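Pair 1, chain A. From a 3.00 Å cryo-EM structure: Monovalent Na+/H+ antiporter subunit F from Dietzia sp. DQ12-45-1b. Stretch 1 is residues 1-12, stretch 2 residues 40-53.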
# COMPACT_ATOMS: atom_id res chain seq x y z
N MET A 1 2.36 56.43 -1.06
CA MET A 1 1.25 55.78 -0.38
C MET A 1 1.60 55.47 1.07
O MET A 1 1.30 54.40 1.58
CB MET A 1 0.86 54.50 -1.12
CG MET A 1 2.03 53.59 -1.45
SD MET A 1 1.54 52.15 -2.42
CE MET A 1 1.00 52.92 -3.94
N ILE A 2 2.24 56.44 1.73
CA ILE A 2 2.62 56.26 3.13
C ILE A 2 1.39 56.08 4.01
O ILE A 2 1.43 55.34 5.01
CB ILE A 2 3.49 57.44 3.60
CG1 ILE A 2 4.03 57.21 5.01
CG2 ILE A 2 2.71 58.74 3.52
CD1 ILE A 2 5.13 58.17 5.41
N VAL A 3 0.28 56.73 3.65
CA VAL A 3 -0.95 56.58 4.42
C VAL A 3 -1.43 55.14 4.39
O VAL A 3 -1.93 54.61 5.39
CB VAL A 3 -2.02 57.56 3.90
CG1 VAL A 3 -2.16 57.44 2.39
CG2 VAL A 3 -3.34 57.31 4.58
N VAL A 4 -1.26 54.47 3.25
CA VAL A 4 -1.69 53.08 3.16
C VAL A 4 -0.81 52.18 4.02
O VAL A 4 -1.31 51.25 4.66
CB VAL A 4 -1.72 52.63 1.69
CG1 VAL A 4 -2.05 51.15 1.58
CG2 VAL A 4 -2.74 53.44 0.93
N ASP A 5 0.50 52.44 4.06
CA ASP A 5 1.36 51.65 4.93
C ASP A 5 1.02 51.88 6.40
O ASP A 5 1.03 50.93 7.20
CB ASP A 5 2.83 51.98 4.67
CG ASP A 5 3.78 51.12 5.49
OD1 ASP A 5 3.29 50.25 6.24
OD2 ASP A 5 5.01 51.30 5.36
N ILE A 6 0.70 53.12 6.77
CA ILE A 6 0.29 53.40 8.14
C ILE A 6 -1.00 52.65 8.48
O ILE A 6 -1.12 52.04 9.55
CB ILE A 6 0.13 54.91 8.36
CG1 ILE A 6 1.48 55.61 8.24
CG2 ILE A 6 -0.50 55.19 9.72
CD1 ILE A 6 1.45 57.07 8.63
N ALA A 7 -1.97 52.67 7.56
CA ALA A 7 -3.22 51.97 7.80
C ALA A 7 -3.01 50.46 7.87
O ALA A 7 -3.65 49.78 8.67
CB ALA A 7 -4.23 52.31 6.70
N ILE A 8 -2.09 49.93 7.06
CA ILE A 8 -1.80 48.50 7.10
C ILE A 8 -1.18 48.12 8.43
O ILE A 8 -1.56 47.11 9.04
CB ILE A 8 -0.88 48.11 5.92
CG1 ILE A 8 -1.67 48.11 4.62
CG2 ILE A 8 -0.27 46.75 6.16
CD1 ILE A 8 -0.86 47.66 3.43
N VAL A 9 -0.23 48.91 8.92
CA VAL A 9 0.40 48.60 10.20
C VAL A 9 -0.61 48.71 11.33
O VAL A 9 -0.61 47.91 12.27
CB VAL A 9 1.62 49.51 10.42
CG1 VAL A 9 2.00 49.55 11.89
CG2 VAL A 9 2.79 49.03 9.58
N LEU A 10 -1.52 49.69 11.25
CA LEU A 10 -2.53 49.83 12.29
C LEU A 10 -3.51 48.66 12.29
O LEU A 10 -3.86 48.13 13.35
CB LEU A 10 -3.28 51.15 12.12
CG LEU A 10 -2.50 52.40 12.52
CD1 LEU A 10 -3.38 53.64 12.43
CD2 LEU A 10 -1.91 52.25 13.91
N VAL A 11 -3.95 48.23 11.10
CA VAL A 11 -4.85 47.08 11.02
C VAL A 11 -4.14 45.81 11.47
O VAL A 11 -4.75 44.95 12.11
CB VAL A 11 -5.41 46.94 9.60
CG1 VAL A 11 -6.21 45.66 9.47
CG2 VAL A 11 -6.29 48.13 9.26
N ALA A 12 -2.84 45.68 11.18
CA ALA A 12 -2.10 44.52 11.64
C ALA A 12 -1.97 44.50 13.16
O ALA A 12 -2.10 43.45 13.79
CB ALA A 12 -0.72 44.48 10.99
N PHE A 40 -12.86 40.52 9.47
CA PHE A 40 -13.08 41.85 8.90
C PHE A 40 -11.77 42.61 8.74
O PHE A 40 -11.57 43.32 7.74
CB PHE A 40 -14.09 42.61 9.75
CG PHE A 40 -15.52 42.19 9.53
CD1 PHE A 40 -15.96 40.96 9.98
CD2 PHE A 40 -16.40 43.01 8.86
CE1 PHE A 40 -17.27 40.56 9.77
CE2 PHE A 40 -17.70 42.61 8.65
CZ PHE A 40 -18.14 41.39 9.10
N ALA A 41 -10.86 42.46 9.70
CA ALA A 41 -9.54 43.07 9.56
C ALA A 41 -8.77 42.47 8.39
O ALA A 41 -7.99 43.17 7.73
CB ALA A 41 -8.74 42.91 10.85
N PHE A 42 -8.97 41.19 8.10
CA PHE A 42 -8.31 40.57 6.96
C PHE A 42 -8.89 41.07 5.65
O PHE A 42 -8.15 41.22 4.67
CB PHE A 42 -8.42 39.05 7.04
CG PHE A 42 -7.27 38.40 7.75
CD1 PHE A 42 -6.01 38.40 7.18
CD2 PHE A 42 -7.45 37.78 8.97
CE1 PHE A 42 -4.95 37.80 7.83
CE2 PHE A 42 -6.39 37.19 9.62
CZ PHE A 42 -5.14 37.19 9.05
N ILE A 43 -10.19 41.33 5.60
CA ILE A 43 -10.75 41.98 4.41
C ILE A 43 -10.16 43.37 4.23
O ILE A 43 -9.81 43.78 3.11
CB ILE A 43 -12.29 42.03 4.50
CG1 ILE A 43 -12.86 40.63 4.71
CG2 ILE A 43 -12.87 42.64 3.24
CD1 ILE A 43 -14.36 40.60 4.84
N ALA A 44 -10.03 44.12 5.33
CA ALA A 44 -9.39 45.43 5.25
C ALA A 44 -7.96 45.32 4.75
O ALA A 44 -7.52 46.15 3.94
CB ALA A 44 -9.42 46.11 6.62
N LEU A 45 -7.23 44.31 5.21
CA LEU A 45 -5.85 44.13 4.77
C LEU A 45 -5.80 43.74 3.30
O LEU A 45 -4.90 44.16 2.58
CB LEU A 45 -5.15 43.08 5.62
CG LEU A 45 -4.36 43.63 6.80
CD1 LEU A 45 -3.35 42.61 7.26
CD2 LEU A 45 -3.66 44.92 6.40
N LEU A 46 -6.76 42.93 2.84
CA LEU A 46 -6.85 42.62 1.42
C LEU A 46 -6.99 43.90 0.60
O LEU A 46 -6.27 44.11 -0.38
CB LEU A 46 -8.03 41.69 1.15
CG LEU A 46 -7.81 40.19 1.34
CD1 LEU A 46 -9.05 39.42 0.94
CD2 LEU A 46 -6.62 39.73 0.53
N ALA A 47 -7.91 44.77 1.01
CA ALA A 47 -8.11 46.03 0.28
C ALA A 47 -6.85 46.88 0.28
O ALA A 47 -6.40 47.36 -0.77
CB ALA A 47 -9.28 46.80 0.89
N LEU A 48 -6.26 47.08 1.46
CA LEU A 48 -5.10 47.96 1.56
C LEU A 48 -3.89 47.40 0.81
O LEU A 48 -3.13 48.15 0.20
CB LEU A 48 -4.77 48.21 3.03
CG LEU A 48 -5.83 48.99 3.80
CD1 LEU A 48 -5.41 49.18 5.24
CD2 LEU A 48 -6.08 50.32 3.13
N VAL A 49 -3.71 46.08 0.85
CA VAL A 49 -2.61 45.46 0.12
C VAL A 49 -2.84 45.60 -1.38
O VAL A 49 -1.93 45.98 -2.12
CB VAL A 49 -2.45 43.99 0.53
CG1 VAL A 49 -1.85 43.17 -0.59
CG2 VAL A 49 -1.60 43.89 1.78
N GLY A 50 -4.06 45.32 -1.85
CA GLY A 50 -4.38 45.56 -3.24
C GLY A 50 -4.16 47.00 -3.66
O GLY A 50 -3.91 47.26 -4.84
N VAL A 51 -4.25 47.93 -2.72
CA VAL A 51 -3.85 49.30 -3.01
C VAL A 51 -2.33 49.39 -3.15
O VAL A 51 -1.82 49.98 -4.11
CB VAL A 51 -4.36 50.27 -1.93
CG1 VAL A 51 -3.71 51.62 -2.10
CG2 VAL A 51 -5.86 50.39 -2.01
N ARG A 52 -1.60 48.80 -2.21
CA ARG A 52 -0.14 48.86 -2.24
C ARG A 52 0.42 48.22 -3.50
O ARG A 52 1.05 48.90 -4.32
CB ARG A 52 0.46 48.19 -1.00
CG ARG A 52 1.97 48.33 -0.92
CD ARG A 52 2.52 47.74 0.37
NE ARG A 52 3.97 47.85 0.44
CZ ARG A 52 4.62 48.94 0.84
NH1 ARG A 52 5.94 48.95 0.87
NH2 ARG A 52 3.94 50.02 1.21
N VAL A 53 0.20 46.92 -3.68
CA VAL A 53 0.51 46.27 -4.95
C VAL A 53 -0.66 46.56 -5.89
O VAL A 53 -1.67 45.86 -5.88
CB VAL A 53 0.79 44.77 -4.79
CG1 VAL A 53 2.09 44.56 -4.05
CG2 VAL A 53 -0.32 44.07 -4.02

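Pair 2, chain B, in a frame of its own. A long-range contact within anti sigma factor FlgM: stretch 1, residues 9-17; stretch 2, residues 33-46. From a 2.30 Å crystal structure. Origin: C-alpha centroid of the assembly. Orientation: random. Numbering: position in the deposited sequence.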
# COMPACT_ATOMS: atom_id res chain seq x y z
N ARG B 9 20.12 -18.03 -7.56
CA ARG B 9 20.52 -18.20 -8.95
C ARG B 9 19.93 -17.09 -9.79
O ARG B 9 20.61 -16.50 -10.63
CB ARG B 9 20.06 -19.57 -9.48
CG ARG B 9 20.71 -19.96 -10.80
CD ARG B 9 19.84 -20.93 -11.61
NE ARG B 9 19.29 -20.30 -12.81
CZ ARG B 9 18.00 -20.27 -13.12
NH1 ARG B 9 17.11 -20.84 -12.32
NH2 ARG B 9 17.60 -19.66 -14.23
N LEU B 10 18.66 -16.77 -9.53
CA LEU B 10 17.95 -15.73 -10.26
C LEU B 10 18.58 -14.37 -10.01
O LEU B 10 18.76 -13.60 -10.95
CB LEU B 10 16.46 -15.73 -9.90
CG LEU B 10 15.69 -16.90 -10.53
CD1 LEU B 10 14.31 -17.02 -9.94
CD2 LEU B 10 15.63 -16.72 -12.04
N ILE B 11 18.95 -14.09 -8.76
CA ILE B 11 19.60 -12.83 -8.40
C ILE B 11 20.92 -12.72 -9.16
O ILE B 11 21.29 -11.64 -9.65
CB ILE B 11 19.84 -12.73 -6.88
CG1 ILE B 11 18.52 -12.45 -6.16
CG2 ILE B 11 20.82 -11.62 -6.56
CD1 ILE B 11 18.65 -12.38 -4.68
N GLY B 12 21.60 -13.86 -9.30
CA GLY B 12 22.86 -13.92 -10.03
C GLY B 12 22.72 -13.48 -11.48
O GLY B 12 23.59 -12.78 -12.00
N LEU B 13 21.62 -13.88 -12.13
CA LEU B 13 21.37 -13.51 -13.53
C LEU B 13 21.10 -12.02 -13.63
O LEU B 13 21.55 -11.35 -14.55
CB LEU B 13 20.16 -14.27 -14.10
CG LEU B 13 20.25 -15.79 -14.18
CD1 LEU B 13 19.08 -16.31 -15.00
CD2 LEU B 13 21.56 -16.21 -14.82
N LEU B 14 20.37 -11.52 -12.64
CA LEU B 14 19.99 -10.12 -12.56
C LEU B 14 21.21 -9.22 -12.39
O LEU B 14 21.39 -8.26 -13.15
CB LEU B 14 19.05 -9.93 -11.37
CG LEU B 14 17.90 -8.95 -11.50
CD1 LEU B 14 17.12 -9.21 -12.77
CD2 LEU B 14 17.02 -9.11 -10.27
N LEU B 15 22.05 -9.54 -11.40
CA LEU B 15 23.25 -8.77 -11.09
C LEU B 15 24.39 -8.94 -12.09
O LEU B 15 25.43 -8.29 -11.96
CB LEU B 15 23.74 -9.08 -9.67
CG LEU B 15 23.07 -8.33 -8.52
CD1 LEU B 15 21.56 -8.50 -8.56
CD2 LEU B 15 23.62 -8.82 -7.19
N GLU B 16 24.23 -9.85 -13.06
CA GLU B 16 25.25 -10.05 -14.09
C GLU B 16 25.04 -9.11 -15.29
O GLU B 16 25.91 -8.99 -16.15
CB GLU B 16 25.23 -11.48 -14.55
N THR B 17 23.87 -8.46 -15.35
CA THR B 17 23.54 -7.51 -16.42
C THR B 17 23.61 -6.09 -15.86
O THR B 17 23.44 -5.11 -16.58
CB THR B 17 22.12 -7.74 -17.00
OG1 THR B 17 21.14 -7.64 -15.96
CG2 THR B 17 22.00 -9.10 -17.67
N ILE B 33 14.77 -6.49 -21.30
CA ILE B 33 14.02 -7.65 -21.78
C ILE B 33 14.24 -8.87 -20.91
O ILE B 33 13.29 -9.45 -20.39
CB ILE B 33 14.38 -8.03 -23.23
CG1 ILE B 33 15.42 -7.07 -23.81
CG2 ILE B 33 13.11 -8.07 -24.09
CD1 ILE B 33 15.72 -7.28 -25.27
N GLU B 34 15.50 -9.27 -20.79
CA GLU B 34 15.87 -10.42 -19.98
C GLU B 34 15.47 -10.26 -18.52
O GLU B 34 14.93 -11.17 -17.90
CB GLU B 34 17.38 -10.65 -20.04
CG GLU B 34 17.84 -11.60 -21.13
CD GLU B 34 19.29 -12.04 -20.94
OE1 GLU B 34 19.89 -11.77 -19.87
OE2 GLU B 34 19.85 -12.67 -21.87
N ASP B 35 15.74 -9.07 -17.97
CA ASP B 35 15.43 -8.78 -16.58
C ASP B 35 13.95 -8.85 -16.25
O ASP B 35 13.57 -9.31 -15.17
CB ASP B 35 16.05 -7.44 -16.18
CG ASP B 35 17.57 -7.46 -16.20
OD1 ASP B 35 18.16 -8.55 -16.39
OD2 ASP B 35 18.18 -6.39 -16.03
N LYS B 36 13.11 -8.44 -17.20
CA LYS B 36 11.67 -8.49 -16.99
C LYS B 36 11.28 -9.94 -16.69
O LYS B 36 10.52 -10.19 -15.77
CB LYS B 36 10.93 -7.98 -18.20
N VAL B 37 11.85 -10.89 -17.43
CA VAL B 37 11.56 -12.30 -17.20
C VAL B 37 12.16 -12.80 -15.89
O VAL B 37 11.51 -13.52 -15.13
CB VAL B 37 12.04 -13.18 -18.39
CG1 VAL B 37 12.07 -14.67 -18.01
CG2 VAL B 37 11.11 -12.98 -19.56
N THR B 38 13.41 -12.45 -15.65
CA THR B 38 14.08 -12.87 -14.42
C THR B 38 13.31 -12.34 -13.20
O THR B 38 13.06 -13.08 -12.25
CB THR B 38 15.52 -12.37 -14.40
OG1 THR B 38 16.20 -12.84 -15.57
CG2 THR B 38 16.25 -12.86 -13.18
N LEU B 39 12.91 -11.06 -13.26
CA LEU B 39 12.16 -10.44 -12.17
C LEU B 39 10.84 -11.16 -11.95
O LEU B 39 10.44 -11.41 -10.80
CB LEU B 39 11.92 -8.95 -12.46
CG LEU B 39 13.17 -8.08 -12.25
CD1 LEU B 39 13.02 -6.70 -12.91
CD2 LEU B 39 13.45 -7.94 -10.77
N SER B 40 10.20 -11.54 -13.05
CA SER B 40 8.94 -12.28 -12.98
C SER B 40 9.15 -13.63 -12.29
O SER B 40 8.35 -14.05 -11.45
CB SER B 40 8.36 -12.50 -14.37
OG SER B 40 7.10 -13.13 -14.24
N LYS B 41 10.26 -14.29 -12.63
CA LYS B 41 10.55 -15.58 -12.02
C LYS B 41 10.79 -15.43 -10.53
O LYS B 41 10.37 -16.29 -9.76
CB LYS B 41 11.75 -16.25 -12.67
CG LYS B 41 11.51 -16.74 -14.09
CD LYS B 41 12.70 -17.58 -14.52
CE LYS B 41 12.54 -18.14 -15.91
NZ LYS B 41 13.71 -18.99 -16.26
N ILE B 42 11.50 -14.38 -10.13
CA ILE B 42 11.76 -14.12 -8.72
C ILE B 42 10.41 -13.94 -8.01
O ILE B 42 10.19 -14.51 -6.94
CB ILE B 42 12.67 -12.88 -8.49
CG1 ILE B 42 14.07 -13.16 -9.04
CG2 ILE B 42 12.73 -12.51 -7.00
CD1 ILE B 42 15.03 -12.00 -8.90
N ALA B 43 9.49 -13.19 -8.64
CA ALA B 43 8.17 -12.95 -8.07
C ALA B 43 7.37 -14.26 -7.95
O ALA B 43 6.66 -14.47 -6.95
CB ALA B 43 7.40 -11.96 -8.93
N GLN B 44 7.49 -15.12 -8.96
CA GLN B 44 6.79 -16.40 -8.97
C GLN B 44 7.25 -17.27 -7.81
O GLN B 44 6.43 -17.93 -7.17
CB GLN B 44 7.02 -17.13 -10.30
CG GLN B 44 6.38 -16.45 -11.49
CD GLN B 44 6.80 -17.07 -12.82
OE1 GLN B 44 6.83 -18.30 -12.96
NE2 GLN B 44 7.10 -16.23 -13.81
N GLU B 45 8.55 -17.23 -7.50
CA GLU B 45 9.09 -18.02 -6.39
C GLU B 45 8.61 -17.52 -5.03
O GLU B 45 8.34 -18.31 -4.12
CB GLU B 45 10.62 -18.01 -6.40
CG GLU B 45 11.24 -18.79 -7.55
CD GLU B 45 10.85 -20.27 -7.55
OE1 GLU B 45 10.98 -20.93 -6.49
OE2 GLU B 45 10.42 -20.75 -8.62
N LEU B 46 8.50 -16.20 -4.90
CA LEU B 46 8.07 -15.61 -3.64
C LEU B 46 6.59 -15.78 -3.34
O LEU B 46 6.18 -15.72 -2.18
CB LEU B 46 8.43 -14.12 -3.63
CG LEU B 46 9.93 -13.82 -3.69
CD1 LEU B 46 10.15 -12.32 -3.71
CD2 LEU B 46 10.63 -14.46 -2.49

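In both pairs two helices run nearly antiparallel and in close contact. In pair 1 the axes of helices 2-12 and 40-52 approach to 9.8 Å with a signed crossing angle of -156°; in pair 2 the axes of helices 9-14 and 33-46 approach to 9.6 Å at -160°. Superposing N, CA and C of 14 central residues gives an RMSD of 0.3 Å, so the match covers the relative placement of the helices as well as their internal shape. The register agrees too: V4(A) CA lies 6.4 Å from L48(A) CA, and the equivalent L10(B) CA lies 6.4 Å from T38(B) CA.

V4(A) matches L10(B), with CA atoms 0.3 Å and side-chain centres 0.9 Å apart after superposition. Both point toward the partner helix, but they fill the space differently. V4(A) is short and packs against the backbone, its CG1 3.5 Å from L48(A) O, while its CG2 reaches V51(A) CG1 at 3.7 Å. L10(B) is a knob among T38(B), K41(B), I42(B) and E45(B): its CB is 3.6 Å from I42(B) CG1 and its CD1 3.8 Å from K41(B) CB, so the aliphatic part of a lysine takes the place of V51(A).

One turn on, I8(A) and L14(B) occupy one position, their side-chain centres 0.8 Å apart after superposition. Each leaves its helix sideways and then brings its end nearer the partner. I8(A) CG1 meets L48(A) CB at 3.5 Å and I8(A) CG2 meets L45(A) CD2 at 3.9 Å. L14(B) CD2 touches both L39(B) CD2 and I42(B) CD1 at 3.8 Å, and L14(B) CD1 lies 3.8 Å from T38(B) CG2.

Across the interface, L48(A) and T38(B) coincide to 0.1 Å at CA and both point toward the first helix. L48(A) is a knob among V4(A), A7(A), I8(A) and V11(A), and L48(A) CD1 lies 3.6 Å from A7(A) CB. In pair 2 a leucine, L13(B), stands at the alanine position and the shorter T38(B) at the leucine position; L13(B) makes a marginal contact, its CB 4.3 Å from T38(B) CG2. The threonine hydroxyl is served within its own helix, T38(B) OG1 donating to E34(B) O at 3.1 Å.

Polarity also differs where L45(A) matches D35(B) and V11(A) matches T17(B), the latter more loosely, at 1.6 Å between CA atoms. V11(A) is a knob whose CG1 lies 3.8 Å from L45(A) CG. In pair 2 the same site brings T17(B) OG1 to 3.1 Å from D35(B) OD1, within hydrogen-bonding distance, although L14(B) O also lies within reach of the hydroxyl and T17(B) is poorly ordered. Pair 1 has no hydrogen bond between its stretches. Its opposite charges, D5(A) OD2 and R52(A) NH2, stand 4.5 Å apart, beyond a salt bridge; the matching positions in pair 2 hold I11(B) and I42(B), whose CG1 and CD1, respectively, are 4.5 Å apart.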